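PDB 3BJR: putative carboxylesterase from Lactobacillus plantarum WCFS1, which probably hydrolyses carboxylic esters, as expected of an enzyme with an alpha/beta-hydrolase-type fold. Local coordinates for residues I53-I64 with Y81-T92; L91-P101 with P170-F178. All coordinates share one frame; numbering follows the deposited sequence.

Overall arrangement
From the N terminus, the chain first builds two antiparallel strands at one margin of the sheet and then enters strand 50-56. Contact 1 closes the loop that starts here: helix 66-77 carries the chain over to strand 82-87, which pairs in parallel with strand 50-56, and the turns after both strands also meet. Contact 2 opens where contact 1 ends, sharing Leu91 and Thr92, so the two run in series and neither nest nor cross. Its much longer loop returns after strand 165-168, tying the approach to helix 100-114 to residues 170-178. The contact centres are 13 Å apart, and Tyr61 of contact 1 packs on Leu97 and Leu176 of contact 2.

Contact 1 (I53-I64 with Y81-T92); sequences IIIVPGGSYTHI and YQAFYLEYTLLT
Tyr88 holds CG between its backbone N and carbonyl carbon (chi1 50°), while Ile64 sets CG1 anti to its carbonyl carbon (chi1 -68°); these torsions place Ile64 CD1 over the centre of the Tyr88 ring. The CH-pi geometry is close, with Ile64 CD1 3.5 Å from the ring centroid. Val56 CG1 meets Tyr88 CE2 at 3.6 Å, the two side chains crossing at about a right angle. Tyr61 meets the ring rim to rim, without stacking. At the phenol end, Tyr88 OH donates to Pro57 O over 2.6 Å, from above the carbonyl plane, and accepts from water 1, which also joins Tyr61 N and His63 O. Were Tyr88 replaced by an alanine, Pro57 O and the water would probably lose this partner, and a gap is likely to open under Ile64 CD1. Farther along, Leu91 N donates almost straight to Tyr61 O at 2.9 Å.

Before these turns the strands pair in parallel at 28°, through four backbone bonds such as Ile55 N to Phe84 O at 2.7 Å. Gly58 and Gly59 follow strand 50-56 where related hydrolases often place the oxyanion-hole loop. The two strands and helix 66-77, which links them, form a beta-alpha-beta unit; the helix touches Ile53 and Tyr85. Strand 125-131 bonds to Ile54 and Val56, strand 33-38 flanks strand 82-87, and helix 133-153 packs on Val56, Tyr61 and Tyr88.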
# COMPACT_ATOMS: atom_id res chain seq x y z
N ILE A 53 -19.62 11.76 0.07
CA ILE A 53 -18.24 11.98 -0.36
C ILE A 53 -18.13 13.42 -0.88
O ILE A 53 -19.01 13.87 -1.59
CB ILE A 53 -17.81 11.01 -1.51
CG1 ILE A 53 -17.73 9.58 -1.01
CG2 ILE A 53 -16.37 11.35 -1.98
CD1 ILE A 53 -16.43 9.32 -0.16
N ILE A 54 -17.04 14.11 -0.53
CA ILE A 54 -16.73 15.44 -1.12
C ILE A 54 -15.41 15.27 -1.87
O ILE A 54 -14.36 15.13 -1.26
CB ILE A 54 -16.52 16.61 -0.09
CG1 ILE A 54 -17.70 16.73 0.92
CG2 ILE A 54 -16.22 17.94 -0.88
CD1 ILE A 54 -17.38 17.54 2.20
N ILE A 55 -15.48 15.27 -3.20
CA ILE A 55 -14.31 15.14 -4.07
C ILE A 55 -13.56 16.47 -4.09
O ILE A 55 -14.17 17.50 -4.36
CB ILE A 55 -14.73 14.76 -5.52
CG1 ILE A 55 -15.53 13.45 -5.55
CG2 ILE A 55 -13.49 14.73 -6.57
CD1 ILE A 55 -14.76 12.20 -5.24
N VAL A 56 -12.28 16.46 -3.71
CA VAL A 56 -11.42 17.65 -3.77
C VAL A 56 -10.46 17.34 -4.95
O VAL A 56 -9.52 16.53 -4.82
CB VAL A 56 -10.71 17.95 -2.46
CG1 VAL A 56 -9.95 19.27 -2.57
CG2 VAL A 56 -11.74 17.98 -1.30
N PRO A 57 -10.75 17.91 -6.13
CA PRO A 57 -9.98 17.52 -7.30
C PRO A 57 -8.59 18.16 -7.41
O PRO A 57 -8.14 18.88 -6.48
CB PRO A 57 -10.90 17.96 -8.45
CG PRO A 57 -11.60 19.09 -7.92
CD PRO A 57 -11.80 18.89 -6.47
N GLY A 58 -7.91 17.83 -8.51
CA GLY A 58 -6.61 18.34 -8.82
C GLY A 58 -6.75 19.63 -9.56
O GLY A 58 -7.79 20.31 -9.47
N GLY A 59 -5.74 19.95 -10.36
CA GLY A 59 -5.76 21.16 -11.17
C GLY A 59 -4.62 22.13 -10.95
O GLY A 59 -4.64 23.22 -11.53
N SER A 60 -3.63 21.75 -10.12
CA SER A 60 -2.42 22.57 -9.87
C SER A 60 -2.69 23.95 -9.33
O SER A 60 -1.82 24.81 -9.38
CB SER A 60 -1.55 22.70 -11.15
OG SER A 60 -1.22 21.42 -11.58
N TYR A 61 -3.91 24.16 -8.80
CA TYR A 61 -4.37 25.45 -8.28
C TYR A 61 -4.53 26.48 -9.38
O TYR A 61 -4.67 27.65 -9.08
CB TYR A 61 -3.50 26.02 -7.13
CG TYR A 61 -3.32 25.03 -6.01
CD1 TYR A 61 -4.36 24.72 -5.14
CD2 TYR A 61 -2.11 24.35 -5.85
CE1 TYR A 61 -4.20 23.74 -4.13
CE2 TYR A 61 -1.94 23.43 -4.85
CZ TYR A 61 -2.98 23.13 -4.00
OH TYR A 61 -2.77 22.18 -3.03
N THR A 62 -4.56 26.04 -10.64
CA THR A 62 -4.74 26.98 -11.78
C THR A 62 -6.16 26.92 -12.37
O THR A 62 -6.64 27.89 -12.96
CB THR A 62 -3.70 26.71 -12.91
OG1 THR A 62 -3.87 25.37 -13.39
CG2 THR A 62 -2.28 26.89 -12.40
N HIS A 63 -6.83 25.79 -12.18
CA HIS A 63 -8.15 25.54 -12.73
C HIS A 63 -8.71 24.35 -11.96
O HIS A 63 -7.97 23.69 -11.22
CB HIS A 63 -8.03 25.18 -14.24
CG HIS A 63 -7.49 23.81 -14.49
ND1 HIS A 63 -8.23 22.80 -15.08
CD2 HIS A 63 -6.29 23.25 -14.20
CE1 HIS A 63 -7.52 21.69 -15.11
NE2 HIS A 63 -6.35 21.93 -14.57
N ILE A 64 -10.00 24.08 -12.09
CA ILE A 64 -10.59 22.85 -11.55
C ILE A 64 -10.99 22.02 -12.78
O ILE A 64 -11.70 22.54 -13.64
CB ILE A 64 -11.78 23.13 -10.59
CG1 ILE A 64 -11.32 23.83 -9.28
CG2 ILE A 64 -12.51 21.84 -10.22
CD1 ILE A 64 -10.57 22.90 -8.29
N TYR A 81 -23.47 6.60 -2.27
CA TYR A 81 -23.04 7.80 -1.62
C TYR A 81 -23.74 8.99 -2.20
O TYR A 81 -24.10 8.97 -3.36
CB TYR A 81 -21.52 8.00 -1.80
CG TYR A 81 -20.70 7.03 -1.00
CD1 TYR A 81 -20.49 5.74 -1.44
CD2 TYR A 81 -20.15 7.40 0.21
CE1 TYR A 81 -19.75 4.84 -0.70
CE2 TYR A 81 -19.41 6.50 0.96
CZ TYR A 81 -19.24 5.21 0.49
OH TYR A 81 -18.50 4.29 1.21
N GLN A 82 -23.99 9.99 -1.37
CA GLN A 82 -24.37 11.29 -1.89
C GLN A 82 -22.99 11.82 -2.26
O GLN A 82 -22.05 11.71 -1.48
CB GLN A 82 -25.05 12.16 -0.83
CG GLN A 82 -26.39 11.62 -0.21
CD GLN A 82 -27.55 11.52 -1.17
OE1 GLN A 82 -27.41 10.99 -2.25
NE2 GLN A 82 -28.72 12.00 -0.77
N ALA A 83 -22.81 12.36 -3.46
CA ALA A 83 -21.45 12.76 -3.88
C ALA A 83 -21.36 14.21 -4.26
O ALA A 83 -22.22 14.70 -4.99
CB ALA A 83 -21.00 11.89 -5.02
N PHE A 84 -20.35 14.91 -3.75
CA PHE A 84 -20.15 16.32 -4.07
C PHE A 84 -18.76 16.55 -4.64
O PHE A 84 -17.85 15.73 -4.47
CB PHE A 84 -20.24 17.17 -2.80
CG PHE A 84 -21.58 17.16 -2.13
CD1 PHE A 84 -21.99 16.06 -1.40
CD2 PHE A 84 -22.42 18.27 -2.21
CE1 PHE A 84 -23.24 16.07 -0.79
CE2 PHE A 84 -23.64 18.28 -1.60
CZ PHE A 84 -24.06 17.18 -0.89
N TYR A 85 -18.59 17.66 -5.36
CA TYR A 85 -17.24 18.08 -5.72
C TYR A 85 -17.06 19.54 -5.38
O TYR A 85 -17.99 20.31 -5.45
CB TYR A 85 -16.83 17.74 -7.16
CG TYR A 85 -17.50 18.42 -8.30
CD1 TYR A 85 -17.15 19.70 -8.67
CD2 TYR A 85 -18.39 17.75 -9.10
CE1 TYR A 85 -17.68 20.30 -9.75
CE2 TYR A 85 -18.94 18.37 -10.22
CZ TYR A 85 -18.58 19.64 -10.54
OH TYR A 85 -19.15 20.28 -11.65
N LEU A 86 -15.84 19.86 -4.92
CA LEU A 86 -15.49 21.21 -4.51
C LEU A 86 -14.62 21.92 -5.53
O LEU A 86 -13.53 21.47 -5.79
CB LEU A 86 -14.74 21.16 -3.15
CG LEU A 86 -14.29 22.50 -2.54
CD1 LEU A 86 -15.47 23.42 -2.20
CD2 LEU A 86 -13.41 22.21 -1.36
N GLU A 87 -15.12 23.03 -6.08
CA GLU A 87 -14.32 23.93 -6.87
C GLU A 87 -13.76 24.95 -5.86
O GLU A 87 -14.43 25.88 -5.45
CB GLU A 87 -15.15 24.61 -7.95
CG GLU A 87 -15.69 23.67 -8.98
CD GLU A 87 -16.47 24.39 -10.06
OE1 GLU A 87 -15.83 25.11 -10.83
OE2 GLU A 87 -17.71 24.23 -10.14
N TYR A 88 -12.55 24.70 -5.39
CA TYR A 88 -11.88 25.54 -4.41
C TYR A 88 -11.16 26.76 -5.00
O TYR A 88 -11.05 26.90 -6.22
CB TYR A 88 -10.90 24.70 -3.59
CG TYR A 88 -9.93 23.80 -4.38
CD1 TYR A 88 -8.76 24.31 -4.95
CD2 TYR A 88 -10.18 22.45 -4.53
CE1 TYR A 88 -7.89 23.48 -5.65
CE2 TYR A 88 -9.32 21.63 -5.25
CZ TYR A 88 -8.18 22.15 -5.82
OH TYR A 88 -7.33 21.34 -6.50
N THR A 89 -10.72 27.64 -4.11
CA THR A 89 -10.00 28.87 -4.49
C THR A 89 -8.74 28.54 -5.27
O THR A 89 -7.97 27.64 -4.90
CB THR A 89 -9.61 29.70 -3.24
OG1 THR A 89 -10.79 29.91 -2.49
CG2 THR A 89 -8.99 31.05 -3.62
N LEU A 90 -8.54 29.29 -6.36
CA LEU A 90 -7.41 29.09 -7.24
C LEU A 90 -6.45 30.27 -7.14
O LEU A 90 -6.75 31.27 -6.51
CB LEU A 90 -7.92 28.91 -8.70
CG LEU A 90 -8.96 27.81 -8.97
CD1 LEU A 90 -9.55 27.93 -10.38
CD2 LEU A 90 -8.38 26.50 -8.73
N LEU A 91 -5.28 30.13 -7.75
CA LEU A 91 -4.26 31.20 -7.77
C LEU A 91 -4.78 32.45 -8.42
O LEU A 91 -4.41 33.55 -8.02
CB LEU A 91 -3.00 30.72 -8.47
CG LEU A 91 -2.18 29.74 -7.62
CD1 LEU A 91 -1.35 28.74 -8.47
CD2 LEU A 91 -1.33 30.55 -6.64
N THR A 92 -5.64 32.30 -9.41
CA THR A 92 -6.28 33.45 -10.07
C THR A 92 -7.29 34.18 -9.19
O THR A 92 -7.55 35.35 -9.41
CB THR A 92 -6.95 33.04 -11.40
OG1 THR A 92 -7.58 31.76 -11.24
CG2 THR A 92 -5.90 32.97 -12.54
O HOH W 1 -6.61 23.09 -8.71

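Contact 2 (L91-P101 with P170-F178); sequences LTDQQPLGLAP and PVISPLLGF
Leu175 packs against Leu91, the two side chains crossing at about a right angle. Its CB lies 3.9 Å from Leu91 CD1, and CG stays beside that same methyl. At the fork, Leu175 CD1 comes within 3.7 Å of Leu91 CD1; the other branch, CD2, also reaches that methyl and grazes Leu91 CD2. A single methyl of Leu91 therefore meets every carbon of this side chain from CB outward.

Leu176 works on the neighbouring ground. Its CB leaves in the direction away from residues 91-101, but CG anti to the backbone N (chi1 -170°) lets the fork return, with Leu176 CD1 3.4 Å from Gly98 O. That methyl also slides past the ring of Pro101, 3.7 Å from its CD. Helix 133-153 covers Leu176 through His136 and Leu140.

The backbones meet in one isolated antiparallel bridge, a hydrogen-bonded pair of glycines. Gly177 N donates to Gly98 O at 2.8 Å and Gly98 N to Gly177 O at 3.2 Å, both weak because the N-H groups are bent off line. Gly98, with its positive phi of 71°, is the second residue of a type II' turn from Leu97 to Ala100, and Leu99 is the N-cap of helix 100-114. On the 170-178 side, a type I turn from Ser173 to Leu176 leads into the bridge; Ser173 OG accepts from Leu175 N, an ST turn.

Phe178 lays one ring face over Gly98 CA, though the modelled approach is too tight for its details to be trusted. The side chains of Pro96 and Phe178 cross at about a right angle, with Pro96 CG 3.9 Å from Phe178 CD2.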
# COMPACT_ATOMS: atom_id res chain seq x y z
N LEU A 91 -5.28 30.13 -7.75
CA LEU A 91 -4.26 31.20 -7.77
C LEU A 91 -4.78 32.45 -8.42
O LEU A 91 -4.41 33.55 -8.02
CB LEU A 91 -3.00 30.72 -8.47
CG LEU A 91 -2.18 29.74 -7.62
CD1 LEU A 91 -1.35 28.74 -8.47
CD2 LEU A 91 -1.33 30.55 -6.64
N THR A 92 -5.64 32.30 -9.41
CA THR A 92 -6.28 33.45 -10.07
C THR A 92 -7.29 34.18 -9.19
O THR A 92 -7.55 35.35 -9.41
CB THR A 92 -6.95 33.04 -11.40
OG1 THR A 92 -7.58 31.76 -11.24
CG2 THR A 92 -5.90 32.97 -12.54
N ASP A 93 -7.85 33.50 -8.19
CA ASP A 93 -8.79 34.12 -7.25
C ASP A 93 -8.05 34.86 -6.14
O ASP A 93 -8.49 35.90 -5.67
CB ASP A 93 -9.67 33.09 -6.59
CG ASP A 93 -10.46 32.30 -7.57
OD1 ASP A 93 -11.20 32.92 -8.36
OD2 ASP A 93 -10.34 31.06 -7.51
N GLN A 94 -6.94 34.29 -5.72
CA GLN A 94 -6.20 34.85 -4.61
C GLN A 94 -4.74 34.44 -4.63
O GLN A 94 -4.39 33.26 -4.80
CB GLN A 94 -6.90 34.40 -3.32
CG GLN A 94 -6.05 34.40 -2.09
CD GLN A 94 -6.86 34.04 -0.88
OE1 GLN A 94 -8.05 34.38 -0.78
NE2 GLN A 94 -6.24 33.35 0.07
N GLN A 95 -3.89 35.44 -4.45
CA GLN A 95 -2.47 35.17 -4.35
C GLN A 95 -1.83 36.05 -3.25
O GLN A 95 -2.06 37.27 -3.23
CB GLN A 95 -1.76 35.36 -5.69
CG GLN A 95 -0.60 34.38 -5.77
CD GLN A 95 0.32 34.66 -6.90
OE1 GLN A 95 0.35 35.77 -7.44
NE2 GLN A 95 1.13 33.68 -7.23
N PRO A 96 -1.08 35.41 -2.32
CA PRO A 96 -0.79 33.96 -2.25
C PRO A 96 -2.06 33.18 -1.92
O PRO A 96 -2.96 33.69 -1.24
CB PRO A 96 0.22 33.85 -1.12
CG PRO A 96 -0.11 35.01 -0.24
CD PRO A 96 -0.50 36.13 -1.17
N LEU A 97 -2.13 31.95 -2.41
CA LEU A 97 -3.31 31.13 -2.20
C LEU A 97 -3.57 30.96 -0.69
O LEU A 97 -4.72 30.99 -0.23
CB LEU A 97 -3.14 29.77 -2.88
CG LEU A 97 -4.39 28.97 -3.10
CD1 LEU A 97 -5.56 29.82 -3.69
CD2 LEU A 97 -4.03 27.76 -3.99
N GLY A 98 -2.48 30.82 0.05
CA GLY A 98 -2.54 30.62 1.48
C GLY A 98 -3.06 29.23 1.72
O GLY A 98 -2.69 28.31 1.01
N LEU A 99 -3.91 29.11 2.73
CA LEU A 99 -4.64 27.87 3.03
C LEU A 99 -6.13 27.98 2.64
O LEU A 99 -6.94 27.21 3.13
CB LEU A 99 -4.50 27.48 4.52
CG LEU A 99 -3.42 26.41 4.74
CD1 LEU A 99 -2.03 26.89 4.28
CD2 LEU A 99 -3.40 25.99 6.22
N ALA A 100 -6.46 28.89 1.72
CA ALA A 100 -7.83 29.10 1.30
C ALA A 100 -8.56 27.83 0.89
O ALA A 100 -9.72 27.69 1.22
CB ALA A 100 -7.93 30.14 0.20
N PRO A 101 -7.94 26.93 0.12
CA PRO A 101 -8.62 25.68 -0.24
C PRO A 101 -8.94 24.72 0.89
O PRO A 101 -9.91 23.96 0.78
CB PRO A 101 -7.61 25.02 -1.19
CG PRO A 101 -6.87 26.18 -1.76
CD PRO A 101 -6.64 27.03 -0.56
N PRO A 170 -1.85 11.77 -4.23
CA PRO A 170 -1.60 13.09 -3.69
C PRO A 170 -0.34 13.71 -4.26
O PRO A 170 0.65 13.03 -4.41
CB PRO A 170 -1.47 12.86 -2.18
CG PRO A 170 -1.55 11.39 -1.95
CD PRO A 170 -1.79 10.70 -3.22
N VAL A 171 -0.38 15.02 -4.50
CA VAL A 171 0.72 15.80 -5.04
C VAL A 171 0.86 17.06 -4.20
O VAL A 171 -0.08 17.77 -4.01
CB VAL A 171 0.47 16.19 -6.55
CG1 VAL A 171 1.43 17.33 -7.02
CG2 VAL A 171 0.57 14.95 -7.44
N ILE A 172 2.06 17.32 -3.69
CA ILE A 172 2.37 18.55 -2.96
C ILE A 172 2.94 19.62 -3.87
O ILE A 172 3.85 19.39 -4.58
CB ILE A 172 3.41 18.26 -1.88
CG1 ILE A 172 2.84 17.25 -0.89
CG2 ILE A 172 3.82 19.58 -1.20
CD1 ILE A 172 3.85 16.87 0.11
N SER A 173 2.38 20.81 -3.86
CA SER A 173 2.87 21.90 -4.67
C SER A 173 3.15 23.01 -3.67
O SER A 173 2.44 23.10 -2.68
CB SER A 173 1.81 22.38 -5.69
OG SER A 173 1.95 23.77 -6.08
N PRO A 174 4.16 23.85 -3.94
CA PRO A 174 4.43 24.96 -3.07
C PRO A 174 3.52 26.14 -3.30
O PRO A 174 3.73 27.17 -2.66
CB PRO A 174 5.86 25.33 -3.43
CG PRO A 174 5.98 24.99 -4.86
CD PRO A 174 5.13 23.76 -5.04
N LEU A 175 2.50 25.99 -4.15
CA LEU A 175 1.56 27.11 -4.41
C LEU A 175 0.61 27.32 -3.25
O LEU A 175 0.17 28.45 -2.98
CB LEU A 175 0.82 26.91 -5.74
CG LEU A 175 1.82 26.96 -6.92
CD1 LEU A 175 1.34 26.21 -8.19
CD2 LEU A 175 2.22 28.45 -7.18
N LEU A 176 0.32 26.23 -2.54
CA LEU A 176 -0.49 26.26 -1.36
C LEU A 176 0.41 26.76 -0.20
O LEU A 176 1.45 26.14 0.10
CB LEU A 176 -1.02 24.84 -1.09
CG LEU A 176 -2.08 24.67 -0.02
CD1 LEU A 176 -3.38 25.30 -0.49
CD2 LEU A 176 -2.28 23.19 0.34
N GLY A 177 0.02 27.87 0.45
CA GLY A 177 0.76 28.46 1.58
C GLY A 177 1.11 29.94 1.41
O GLY A 177 0.73 30.58 0.42
N PHE A 178 1.83 30.48 2.40
CA PHE A 178 2.33 31.88 2.40
C PHE A 178 3.87 31.90 2.26
O PHE A 178 4.54 32.93 2.47
CB PHE A 178 1.86 32.61 3.67
CG PHE A 178 0.35 32.73 3.80
CD1 PHE A 178 -0.42 31.65 4.24
CD2 PHE A 178 -0.30 33.93 3.53
CE1 PHE A 178 -1.83 31.76 4.38
CE2 PHE A 178 -1.70 34.05 3.66
CZ PHE A 178 -2.46 32.97 4.08
O HOH W 2 0.27 30.83 -3.50